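PDB 6AK1: dimethyl-sulfide monooxygenase from Hyphomicrobium sulfonivorans, which oxidises dimethyl sulfide to methanethiol and formaldehyde with NADH and molecular oxygen, as the FMN-using large subunit of a two-subunit monooxygenase. Local coordinates for residues K3-L7 with G420-D424; A105-F109 with V135-L139; T249-R255 with R384-G389; T258-R262 with G389-G393. All blocks are in the same frame, centred on the assembly; numbering follows the deposited sequence.

Contact 1 of 4, residues K3-L7 with G420-D424; sequences KRIVL and GRAQD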
loop_
_atom_site.group_PDB
_atom_site.type_symbol
_atom_site.label_atom_id
_atom_site.label_comp_id
_atom_site.label_asym_id
_atom_site.label_seq_id
_atom_site.Cartn_x
_atom_site.Cartn_y
_atom_site.Cartn_z
ATOM N N LYS A 3 -17.786 11.213 10.730
ATOM C CA LYS A 3 -17.031 10.493 9.704
ATOM C C LYS A 3 -15.826 9.756 10.296
ATOM O O LYS A 3 -14.943 10.363 10.917
ATOM C CB LYS A 3 -16.542 11.427 8.605
ATOM C CG LYS A 3 -15.838 10.655 7.472
ATOM C CD LYS A 3 -14.557 11.342 7.016
ATOM C CE LYS A 3 -14.303 11.114 5.524
ATOM N NZ LYS A 3 -13.108 11.880 5.043
ATOM N N ARG A 4 -15.803 8.444 10.082
ATOM C CA ARG A 4 -14.850 7.566 10.742
ATOM C C ARG A 4 -13.467 7.693 10.116
ATOM O O ARG A 4 -13.322 7.684 8.891
ATOM C CB ARG A 4 -15.336 6.121 10.651
ATOM C CG ARG A 4 -14.418 5.110 11.302
ATOM C CD ARG A 4 -14.996 3.710 11.197
ATOM N NE ARG A 4 -14.750 3.083 9.898
ATOM C CZ ARG A 4 -13.638 2.428 9.576
ATOM N NH1 ARG A 4 -12.640 2.324 10.441
ATOM N NH2 ARG A 4 -13.515 1.887 8.376
ATOM N N ILE A 5 -12.450 7.806 10.967
ATOM C CA ILE A 5 -11.063 7.847 10.513
ATOM C C ILE A 5 -10.565 6.422 10.270
ATOM O O ILE A 5 -10.723 5.538 11.122
ATOM C CB ILE A 5 -10.181 8.586 11.528
ATOM C CG1 ILE A 5 -10.702 10.022 11.725
ATOM C CG2 ILE A 5 -8.747 8.598 11.077
ATOM C CD1 ILE A 5 -9.988 10.811 12.831
ATOM N N VAL A 6 -9.978 6.194 9.097
ATOM C CA VAL A 6 -9.443 4.885 8.737
ATOM C C VAL A 6 -8.028 4.764 9.291
ATOM O O VAL A 6 -7.174 5.622 9.036
ATOM C CB VAL A 6 -9.466 4.688 7.210
ATOM C CG1 VAL A 6 -8.683 3.435 6.819
ATOM C CG2 VAL A 6 -10.905 4.590 6.706
ATOM N N LEU A 7 -7.769 3.697 10.049
ATOM C CA LEU A 7 -6.474 3.489 10.690
ATOM C C LEU A 7 -5.781 2.288 10.059
ATOM O O LEU A 7 -6.288 1.165 10.138
ATOM C CB LEU A 7 -6.646 3.280 12.191
ATOM C CG LEU A 7 -7.379 4.431 12.881
ATOM C CD1 LEU A 7 -7.714 4.080 14.324
ATOM C CD2 LEU A 7 -6.573 5.730 12.783
ATOM N N GLY A 420 -15.739 10.125 18.790
ATOM C CA GLY A 420 -16.591 9.545 17.768
ATOM C C GLY A 420 -15.937 9.337 16.417
ATOM O O GLY A 420 -16.639 9.209 15.416
ATOM N N ARG A 421 -14.610 9.275 16.354
ATOM C CA ARG A 421 -13.913 9.211 15.075
ATOM C C ARG A 421 -13.365 7.827 14.734
ATOM O O ARG A 421 -13.076 7.568 13.564
ATOM C CB ARG A 421 -12.754 10.215 15.052
ATOM C CG ARG A 421 -13.135 11.671 15.304
ATOM C CD ARG A 421 -14.359 12.117 14.510
ATOM N NE ARG A 421 -14.174 12.159 13.056
ATOM C CZ ARG A 421 -13.692 13.198 12.389
ATOM N NH1 ARG A 421 -13.300 14.286 13.050
ATOM N NH2 ARG A 421 -13.581 13.143 11.065
ATOM N N ALA A 422 -13.193 6.943 15.709
ATOM C CA ALA A 422 -12.633 5.620 15.473
ATOM C C ALA A 422 -13.652 4.569 15.867
ATOM O O ALA A 422 -14.384 4.749 16.845
ATOM C CB ALA A 422 -11.337 5.403 16.271
ATOM N N GLN A 423 -13.696 3.473 15.104
ATOM C CA GLN A 423 -14.614 2.381 15.411
ATOM C C GLN A 423 -14.118 1.593 16.619
ATOM O O GLN A 423 -12.919 1.503 16.877
ATOM C CB GLN A 423 -14.773 1.447 14.205
ATOM C CG GLN A 423 -13.474 0.765 13.748
ATOM C CD GLN A 423 -13.621 0.005 12.426
ATOM O OE1 GLN A 423 -14.613 0.159 11.709
ATOM N NE2 GLN A 423 -12.630 -0.829 12.108
ATOM N N ASP A 424 -15.056 1.021 17.372
ATOM C CA ASP A 424 -14.689 0.126 18.461
ATOM C C ASP A 424 -15.119 -1.305 18.191
ATOM O O ASP A 424 -15.088 -2.136 19.105
ATOM C CB ASP A 424 -15.259 0.612 19.797
ATOM C CG ASP A 424 -16.767 0.720 19.789
ATOM O OD1 ASP A 424 -17.430 0.091 18.931
ATOM O OD2 ASP A 424 -17.292 1.436 20.664
HETATM O O HOH W 1 -11.732 3.677 12.842
#

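Contact 2 of 4, residues A105-F109 with V135-L139; sequences AAITF and VSSYL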
loop_
_atom_site.group_PDB
_atom_site.type_symbol
_atom_site.label_atom_id
_atom_site.label_comp_id
_atom_site.label_asym_id
_atom_site.label_seq_id
_atom_site.Cartn_x
_atom_site.Cartn_y
_atom_site.Cartn_z
ATOM N N ALA A 105 2.583 -5.522 -4.905
ATOM C CA ALA A 105 3.150 -6.354 -5.963
ATOM C C ALA A 105 3.281 -5.519 -7.229
ATOM O O ALA A 105 2.317 -4.884 -7.662
ATOM C CB ALA A 105 2.295 -7.608 -6.218
ATOM N N ALA A 106 4.471 -5.516 -7.811
ATOM C CA ALA A 106 4.714 -4.712 -8.998
ATOM C C ALA A 106 4.196 -5.410 -10.252
ATOM O O ALA A 106 4.159 -6.643 -10.344
ATOM C CB ALA A 106 6.205 -4.398 -9.144
ATOM N N ILE A 107 3.792 -4.588 -11.230
ATOM C CA ILE A 107 3.356 -5.080 -12.534
ATOM C C ILE A 107 4.490 -5.081 -13.546
ATOM O O ILE A 107 4.293 -5.501 -14.696
ATOM C CB ILE A 107 2.174 -4.228 -13.038
ATOM C CG1 ILE A 107 2.647 -2.819 -13.417
ATOM C CG2 ILE A 107 1.104 -4.119 -11.960
ATOM C CD1 ILE A 107 1.514 -1.880 -13.839
ATOM N N THR A 108 5.685 -4.655 -13.136
ATOM C CA THR A 108 6.809 -4.491 -14.053
ATOM C C THR A 108 7.413 -5.832 -14.463
ATOM O O THR A 108 7.885 -5.986 -15.597
ATOM C CB THR A 108 7.885 -3.618 -13.387
ATOM O OG1 THR A 108 7.318 -2.364 -12.997
ATOM C CG2 THR A 108 9.052 -3.372 -14.320
ATOM N N PHE A 109 7.461 -6.797 -13.553
ATOM C CA PHE A 109 8.191 -8.024 -13.832
ATOM C C PHE A 109 7.313 -9.260 -13.906
ATOM O O PHE A 109 7.670 -10.209 -14.609
ATOM C CB PHE A 109 9.282 -8.238 -12.769
ATOM C CG PHE A 109 10.169 -7.042 -12.570
ATOM C CD1 PHE A 109 11.046 -6.635 -13.579
ATOM C CD2 PHE A 109 10.124 -6.315 -11.387
ATOM C CE1 PHE A 109 11.869 -5.522 -13.401
ATOM C CE2 PHE A 109 10.936 -5.206 -11.195
ATOM C CZ PHE A 109 11.811 -4.804 -12.202
ATOM N N VAL A 135 1.997 -1.258 -7.842
ATOM C CA VAL A 135 3.155 -0.398 -8.012
ATOM C C VAL A 135 3.828 -0.710 -9.343
ATOM O O VAL A 135 3.623 -1.770 -9.947
ATOM C CB VAL A 135 4.164 -0.515 -6.839
ATOM C CG1 VAL A 135 3.465 -0.345 -5.499
ATOM C CG2 VAL A 135 4.911 -1.831 -6.874
ATOM N N SER A 136 4.618 0.262 -9.811
ATOM C CA SER A 136 5.515 0.119 -10.956
ATOM C C SER A 136 6.943 0.299 -10.447
ATOM O O SER A 136 7.373 1.429 -10.184
ATOM C CB SER A 136 5.193 1.132 -12.057
ATOM O OG SER A 136 3.790 1.222 -12.296
ATOM N N SER A 137 7.671 -0.815 -10.305
ATOM C CA SER A 137 9.014 -0.801 -9.730
ATOM C C SER A 137 9.910 0.218 -10.425
ATOM O O SER A 137 9.866 0.380 -11.649
ATOM C CB SER A 137 9.648 -2.193 -9.834
ATOM O OG SER A 137 11.063 -2.118 -9.677
ATOM N N TYR A 138 10.749 0.886 -9.641
ATOM C CA TYR A 138 11.617 1.909 -10.205
ATOM C C TYR A 138 13.074 1.808 -9.804
ATOM O O TYR A 138 13.911 2.391 -10.504
ATOM C CB TYR A 138 11.106 3.314 -9.841
ATOM C CG TYR A 138 11.253 3.686 -8.384
ATOM C CD1 TYR A 138 10.366 3.198 -7.431
ATOM C CD2 TYR A 138 12.275 4.542 -7.962
ATOM C CE1 TYR A 138 10.500 3.536 -6.092
ATOM C CE2 TYR A 138 12.418 4.884 -6.620
ATOM C CZ TYR A 138 11.523 4.383 -5.694
ATOM O OH TYR A 138 11.649 4.721 -4.366
ATOM N N LEU A 139 13.423 1.094 -8.732
ATOM C CA LEU A 139 14.818 1.075 -8.310
ATOM C C LEU A 139 15.665 0.295 -9.316
ATOM O O LEU A 139 15.287 -0.788 -9.776
ATOM C CB LEU A 139 14.955 0.498 -6.897
ATOM C CG LEU A 139 14.396 1.395 -5.781
ATOM C CD1 LEU A 139 14.460 0.676 -4.456
ATOM C CD2 LEU A 139 15.135 2.736 -5.697
#

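Contact 3 of 4, residues T249-R255 with R384-G389; sequences TSVEQAR and RWVDEG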
loop_
_atom_site.group_PDB
_atom_site.type_symbol
_atom_site.label_atom_id
_atom_site.label_comp_id
_atom_site.label_asym_id
_atom_site.label_seq_id
_atom_site.Cartn_x
_atom_site.Cartn_y
_atom_site.Cartn_z
ATOM N N THR A 249 2.855 17.041 3.111
ATOM C CA THR A 249 3.692 17.577 4.174
ATOM C C THR A 249 3.028 18.686 4.967
ATOM O O THR A 249 3.606 19.145 5.953
ATOM C CB THR A 249 5.035 18.073 3.609
ATOM O OG1 THR A 249 4.820 19.025 2.558
ATOM C CG2 THR A 249 5.838 16.906 3.058
ATOM N N SER A 250 1.839 19.134 4.572
ATOM C CA SER A 250 1.136 20.120 5.380
ATOM C C SER A 250 -0.358 19.980 5.135
ATOM O O SER A 250 -0.790 19.477 4.094
ATOM C CB SER A 250 1.604 21.550 5.072
ATOM O OG SER A 250 1.121 21.982 3.810
ATOM N N VAL A 251 -1.143 20.438 6.117
ATOM C CA VAL A 251 -2.598 20.432 5.980
ATOM C C VAL A 251 -3.014 21.260 4.776
ATOM O O VAL A 251 -3.924 20.882 4.021
ATOM C CB VAL A 251 -3.262 20.942 7.276
ATOM C CG1 VAL A 251 -4.773 21.091 7.084
ATOM C CG2 VAL A 251 -2.958 20.002 8.438
ATOM N N GLU A 252 -2.346 22.404 4.576
ATOM C CA GLU A 252 -2.667 23.286 3.457
ATOM C C GLU A 252 -2.476 22.570 2.127
ATOM O O GLU A 252 -3.383 22.544 1.287
ATOM C CB GLU A 252 -1.805 24.552 3.523
ATOM C CG GLU A 252 -2.243 25.561 4.589
ATOM C CD GLU A 252 -1.883 25.141 6.011
ATOM O OE1 GLU A 252 -0.921 24.350 6.188
ATOM O OE2 GLU A 252 -2.572 25.602 6.957
ATOM N N GLN A 253 -1.299 21.973 1.922
ATOM C CA GLN A 253 -1.063 21.204 0.702
ATOM C C GLN A 253 -2.042 20.038 0.563
ATOM O O GLN A 253 -2.417 19.675 -0.559
ATOM C CB GLN A 253 0.374 20.691 0.686
ATOM C CG GLN A 253 0.721 19.878 -0.540
ATOM C CD GLN A 253 2.016 19.107 -0.370
ATOM O OE1 GLN A 253 2.128 18.239 0.493
ATOM N NE2 GLN A 253 3.006 19.434 -1.183
ATOM N N ALA A 254 -2.474 19.448 1.682
ATOM C CA ALA A 254 -3.390 18.315 1.593
ATOM C C ALA A 254 -4.752 18.735 1.065
ATOM O O ALA A 254 -5.396 17.963 0.344
ATOM C CB ALA A 254 -3.542 17.633 2.956
ATOM N N ARG A 255 -5.211 19.941 1.421
ATOM C CA ARG A 255 -6.497 20.423 0.915
ATOM C C ARG A 255 -6.547 20.355 -0.610
ATOM O O ARG A 255 -7.547 19.909 -1.192
ATOM C CB ARG A 255 -6.751 21.851 1.422
ATOM C CG ARG A 255 -6.995 21.906 2.949
ATOM C CD ARG A 255 -7.161 23.330 3.575
ATOM N NE ARG A 255 -8.297 24.100 3.049
ATOM C CZ ARG A 255 -9.580 23.951 3.407
ATOM N NH1 ARG A 255 -9.968 23.044 4.315
ATOM N NH2 ARG A 255 -10.504 24.720 2.837
ATOM N N ARG A 384 -7.557 17.384 12.204
ATOM C CA ARG A 384 -7.271 18.472 11.310
ATOM C C ARG A 384 -6.905 17.944 9.918
ATOM O O ARG A 384 -7.393 18.450 8.958
ATOM C CB ARG A 384 -6.178 19.379 11.854
ATOM C CG ARG A 384 -6.453 20.846 11.802
ATOM C CD ARG A 384 -5.195 21.649 12.018
ATOM N NE ARG A 384 -4.987 22.618 10.971
ATOM C CZ ARG A 384 -3.815 23.060 10.565
ATOM N NH1 ARG A 384 -2.710 22.621 11.109
ATOM N NH2 ARG A 384 -3.757 23.934 9.608
ATOM N N TRP A 385 -6.049 16.928 9.833
ATOM C CA TRP A 385 -5.704 16.322 8.548
ATOM C C TRP A 385 -6.930 15.723 7.872
ATOM O O TRP A 385 -7.061 15.780 6.649
ATOM C CB TRP A 385 -4.649 15.233 8.721
ATOM C CG TRP A 385 -3.252 15.665 9.073
ATOM C CD1 TRP A 385 -2.657 15.558 10.293
ATOM C CD2 TRP A 385 -2.256 16.194 8.185
ATOM N NE1 TRP A 385 -1.363 16.001 10.229
ATOM C CE2 TRP A 385 -1.095 16.415 8.950
ATOM C CE3 TRP A 385 -2.244 16.529 6.825
ATOM C CZ2 TRP A 385 0.074 16.942 8.401
ATOM C CZ3 TRP A 385 -1.083 17.043 6.278
ATOM C CH2 TRP A 385 0.066 17.240 7.066
ATOM N N VAL A 386 -7.832 15.126 8.646
ATOM C CA VAL A 386 -8.980 14.461 8.045
ATOM C C VAL A 386 -10.020 15.481 7.607
ATOM O O VAL A 386 -10.434 15.502 6.445
ATOM C CB VAL A 386 -9.575 13.421 9.013
ATOM C CG1 VAL A 386 -10.915 12.931 8.494
ATOM C CG2 VAL A 386 -8.620 12.237 9.176
ATOM N N ASP A 387 -10.430 16.360 8.521
ATOM C CA ASP A 387 -11.524 17.281 8.233
ATOM C C ASP A 387 -11.046 18.475 7.414
ATOM O O ASP A 387 -11.640 18.811 6.388
ATOM C CB ASP A 387 -12.176 17.725 9.544
ATOM C CG ASP A 387 -12.745 16.546 10.333
ATOM O OD1 ASP A 387 -13.272 15.612 9.689
ATOM O OD2 ASP A 387 -12.654 16.539 11.582
ATOM N N GLU A 388 -9.959 19.110 7.835
ATOM C CA GLU A 388 -9.441 20.251 7.089
ATOM C C GLU A 388 -8.673 19.806 5.846
ATOM O O GLU A 388 -8.856 20.371 4.764
ATOM C CB GLU A 388 -8.560 21.106 8.005
ATOM C CG GLU A 388 -8.140 22.437 7.434
ATOM C CD GLU A 388 -7.414 23.303 8.461
ATOM O OE1 GLU A 388 -6.506 24.053 8.048
ATOM O OE2 GLU A 388 -7.752 23.228 9.673
ATOM N N GLY A 389 -7.812 18.792 5.974
ATOM C CA GLY A 389 -7.017 18.342 4.840
ATOM C C GLY A 389 -7.783 17.491 3.844
ATOM O O GLY A 389 -7.369 17.390 2.683
#

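Contact 4 of 4, residues T258-R262 with G389-G393; sequences TTDIR and GGVDG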
loop_
_atom_site.group_PDB
_atom_site.type_symbol
_atom_site.label_atom_id
_atom_site.label_comp_id
_atom_site.label_asym_id
_atom_site.label_seq_id
_atom_site.Cartn_x
_atom_site.Cartn_y
_atom_site.Cartn_z
ATOM N N THR A 258 -6.164 16.450 -2.091
ATOM C CA THR A 258 -7.355 15.602 -1.988
ATOM C C THR A 258 -8.528 16.150 -2.782
ATOM O O THR A 258 -9.342 15.370 -3.287
ATOM C CB THR A 258 -7.772 15.416 -0.525
ATOM O OG1 THR A 258 -8.151 16.680 0.059
ATOM C CG2 THR A 258 -6.622 14.797 0.266
ATOM N N THR A 259 -8.648 17.477 -2.881
ATOM C CA THR A 259 -9.628 18.069 -3.787
ATOM C C THR A 259 -9.331 17.686 -5.235
ATOM O O THR A 259 -10.244 17.323 -5.987
ATOM C CB THR A 259 -9.642 19.595 -3.621
ATOM O OG1 THR A 259 -10.038 19.932 -2.284
ATOM C CG2 THR A 259 -10.595 20.248 -4.614
ATOM N N ASP A 260 -8.052 17.744 -5.638
ATOM C CA ASP A 260 -7.674 17.344 -6.998
ATOM C C ASP A 260 -7.972 15.870 -7.267
ATOM O O ASP A 260 -8.497 15.522 -8.333
ATOM C CB ASP A 260 -6.194 17.636 -7.255
ATOM C CG ASP A 260 -5.922 19.125 -7.484
ATOM O OD1 ASP A 260 -6.902 19.888 -7.667
ATOM O OD2 ASP A 260 -4.732 19.532 -7.499
ATOM N N ILE A 261 -7.630 14.986 -6.321
ATOM C CA ILE A 261 -7.862 13.555 -6.525
ATOM C C ILE A 261 -9.347 13.282 -6.721
ATOM O O ILE A 261 -9.740 12.522 -7.615
ATOM C CB ILE A 261 -7.280 12.734 -5.354
ATOM C CG1 ILE A 261 -5.763 12.592 -5.502
ATOM C CG2 ILE A 261 -7.966 11.372 -5.228
ATOM C CD1 ILE A 261 -5.056 12.219 -4.208
ATOM N N ARG A 262 -10.199 13.920 -5.906
ATOM C CA ARG A 262 -11.636 13.678 -6.028
ATOM C C ARG A 262 -12.223 14.340 -7.280
ATOM O O ARG A 262 -13.228 13.853 -7.812
ATOM C CB ARG A 262 -12.359 14.142 -4.759
ATOM C CG ARG A 262 -11.865 13.441 -3.478
ATOM C CD ARG A 262 -12.780 13.661 -2.262
ATOM N NE ARG A 262 -12.078 13.399 -1.007
ATOM C CZ ARG A 262 -11.906 12.193 -0.470
ATOM N NH1 ARG A 262 -12.384 11.107 -1.075
ATOM N NH2 ARG A 262 -11.236 12.069 0.668
ATOM N N GLY A 389 -7.812 18.792 5.974
ATOM C CA GLY A 389 -7.017 18.342 4.840
ATOM C C GLY A 389 -7.783 17.491 3.844
ATOM O O GLY A 389 -7.369 17.390 2.683
ATOM N N GLY A 390 -8.877 16.866 4.275
ATOM C CA GLY A 390 -9.716 16.091 3.387
ATOM C C GLY A 390 -9.317 14.643 3.171
ATOM O O GLY A 390 -9.943 13.977 2.341
ATOM N N VAL A 391 -8.317 14.123 3.895
ATOM C CA VAL A 391 -7.971 12.704 3.768
ATOM C C VAL A 391 -8.974 11.853 4.539
ATOM O O VAL A 391 -9.687 12.328 5.428
ATOM C CB VAL A 391 -6.534 12.413 4.241
ATOM C CG1 VAL A 391 -5.527 13.219 3.460
ATOM C CG2 VAL A 391 -6.394 12.633 5.763
ATOM N N ASP A 392 -8.988 10.556 4.226
ATOM C CA ASP A 392 -9.880 9.617 4.906
ATOM C C ASP A 392 -9.228 8.890 6.076
ATOM O O ASP A 392 -9.944 8.325 6.905
ATOM C CB ASP A 392 -10.422 8.592 3.908
ATOM C CG ASP A 392 -11.326 9.230 2.854
ATOM O OD1 ASP A 392 -12.515 9.470 3.163
ATOM O OD2 ASP A 392 -10.859 9.501 1.725
ATOM N N GLY A 393 -7.905 8.910 6.182
ATOM C CA GLY A 393 -7.249 8.241 7.287
ATOM C C GLY A 393 -5.750 8.181 7.063
ATOM O O GLY A 393 -5.192 8.963 6.284
#

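Contact 1 of 4, residues K3-L7 with G420-D424
How a TIM barrel ties the segment after helix 403-418 back to the lead-in of its first strand is well illustrated where residues 420-424 run beside the N-terminal 3-7. Gly-420, the first residue to leave helical angles after that helix, closes it in a Schellman motif, its positive phi of 75° turning the chain away. Arg-421 follows and contributes the most buried surface, 109 Å². Its side chain folds back so that NE and NH2 both donate to Lys-3 O, at 2.9 and 3.1 Å, while Ile-5 CG1 lies over one face of the guanidinium; NH1 is left to bridge Glu-383 and Asp-387. The backbone of the same residue completes the clasp: Ile-5 N donates to Arg-421 O at 2.7 Å, and that oxygen also receives a CA-H...O contact from Arg-4 CA at 3.3 Å. Ala-422 adds a loose apolar touch, its CB 4.3 Å from Leu-7 CD1. At Gln-423 a water takes over, accepting from Gln-423 N (3.0 Å) and Arg-4 NH1 (2.9 Å) and donating to Ile-5 O (2.7 Å). Gln-423 OE1 lies over a face of the Arg-4 guanidinium without a hydrogen bond; Gln-423 NE2 binds Cys-50 O, and Arg-4 pairs with Asp-52. Leu-7, in strand 6-12 between strands 53-57 and 393-397, packs on helix 403-418, while Ile-5 and Arg-421 reach Val-386 of helix 375-388.

Contact 2 of 4, residues A105-F109 with V135-L139
At the C-terminal ends of the parallel strands 100-106 and 130-135 of this luciferase-like TIM barrel, sheet pairing gives way to loops. Val-135, which loses 68 Å² to the contact, forms the parallel bridge with Ala-106 (32 Å²) at a CA-CA distance of 4.7 Å. Their side chains share one face of the sheet, with Ala-106 CB 3.7 Å from Val-135 CG2. The carbonyl of Val-135 secures the pairing: Val-135 O accepts from Ile-107 N at 3.1 Å and takes a CA-H...O contact from Ala-106 CA at 3.3 Å. The side chain of Val-135 also comes within about 4 Å of that of Thr-104, which probably binds FMN, as in related enzymes, so this end of the barrel lies close to the expected flavin site. Ser-137, with 60 Å² covered, extends the contact beyond the strands. Its CB lies 4.1 Å from Ala-106 CB, and the start of the loop toward helix 140-146, as far as Ser-137, stays against residues 105-109. A weak hydrogen bond from Ser-137 N to Thr-108 OG1, 3.1 Å, still joins the two segments beyond the last bridge. Further on, Ser-137 OG meets the edge of the Phe-109 ring, 3.4 Å from Phe-109 CE2.

Contact 3 of 4, residues T249-R255 with R384-G389
Thr-249 opens the approach to helix 251-267, its backbone carbon C 3.9 Å from Trp-385 CH2 at the indole edge. Ser-250 occupies the N-cap, its OG accepting from Gln-253 N at 3.1 Å, and its carbon C lies just 3.2 Å from Trp-385 CZ3. Val-251, with 98 Å² covered, makes a CH-pi contact: its CG2 stands 3.9 Å from the centroid of the six-membered ring of Trp-385, almost on the ring normal. The segments 251-255 and 384-388 belong to outer helices of a TIM barrel; their axes approach to 9.4 Å and cross at -34°. Glu-252, exposed to solvent, reaches across, and its OE2 forms a salt bridge, weak as a hydrogen bond, to Arg-384 NH2 at 3.3 Å. Arg-384 also pairs with Glu-388 of its own helix, which makes a network of three charges. Ala-254 CB sits at the indole edge, 4.2 Å from Trp-385 CZ3; a CB on Gly-389 would press on it and clash with Trp-385 O. Finally, Arg-255 NH1 donates to Glu-388 O at 2.9 Å.

Contact 4 of 4, residues T258-R262 with G389-G393
A long arginine on a helix can hold a loop by a backbone carbonyl and a carboxylate at once, and Arg-262 does so here. Its NH2 donates to Gly-390 O at 2.8 Å and, almost linearly, to Asp-392 OD2 at 2.8 Å, the latter bond forming part of a salt bridge. Asp-392 is shared, since OD1 bridges Lys-3 and OD2 also takes a bond from Ile-277 N. One turn earlier in the helix, Thr-258 OG1 lies 2.8 Å from Gly-389 O, at hydrogen-bonding distance, with Ala-254 O also within its reach. Gly-390 suits this place twice over: at its positive phi of 86° a CB would jam against the preceding carbonyl oxygen, and it would also clash with Thr-258 OG1. The apolar part is small, with Thr-258 CG2 3.7 Å from Val-391 CG1. The segment 389-393 is the link from helix 375-388 into barrel strand 393-397, and helix 251-267 covers it from outside. Thr-258, Arg-262 and Val-391 all pack on Ile-277 of strand 276-284, while Val-391 also touches Ile-246 of strand 243-246.

How the contacts relate
Contacts 1, 3 and 4 form one connected region of the barrel, whereas contact 2 stands apart, its centre about 32 Å from that of contact 1 and on the other side of the chain's centre. Contact 4 is the buried one, contacts 1 and 3 are partly buried, and contact 2 is a surface contact. Contacts 3 and 4 share Gly-389 and helix 251-267; contact 1 joins them through salt bridges from Arg-421 to Asp-387 and from Lys-3 to Asp-392. Chemistry follows place: arginines grip backbone carbonyls in these three, aromatic packing marks the helix pair of contact 3, and contact 2 relies on strand pairing near the expected flavin site.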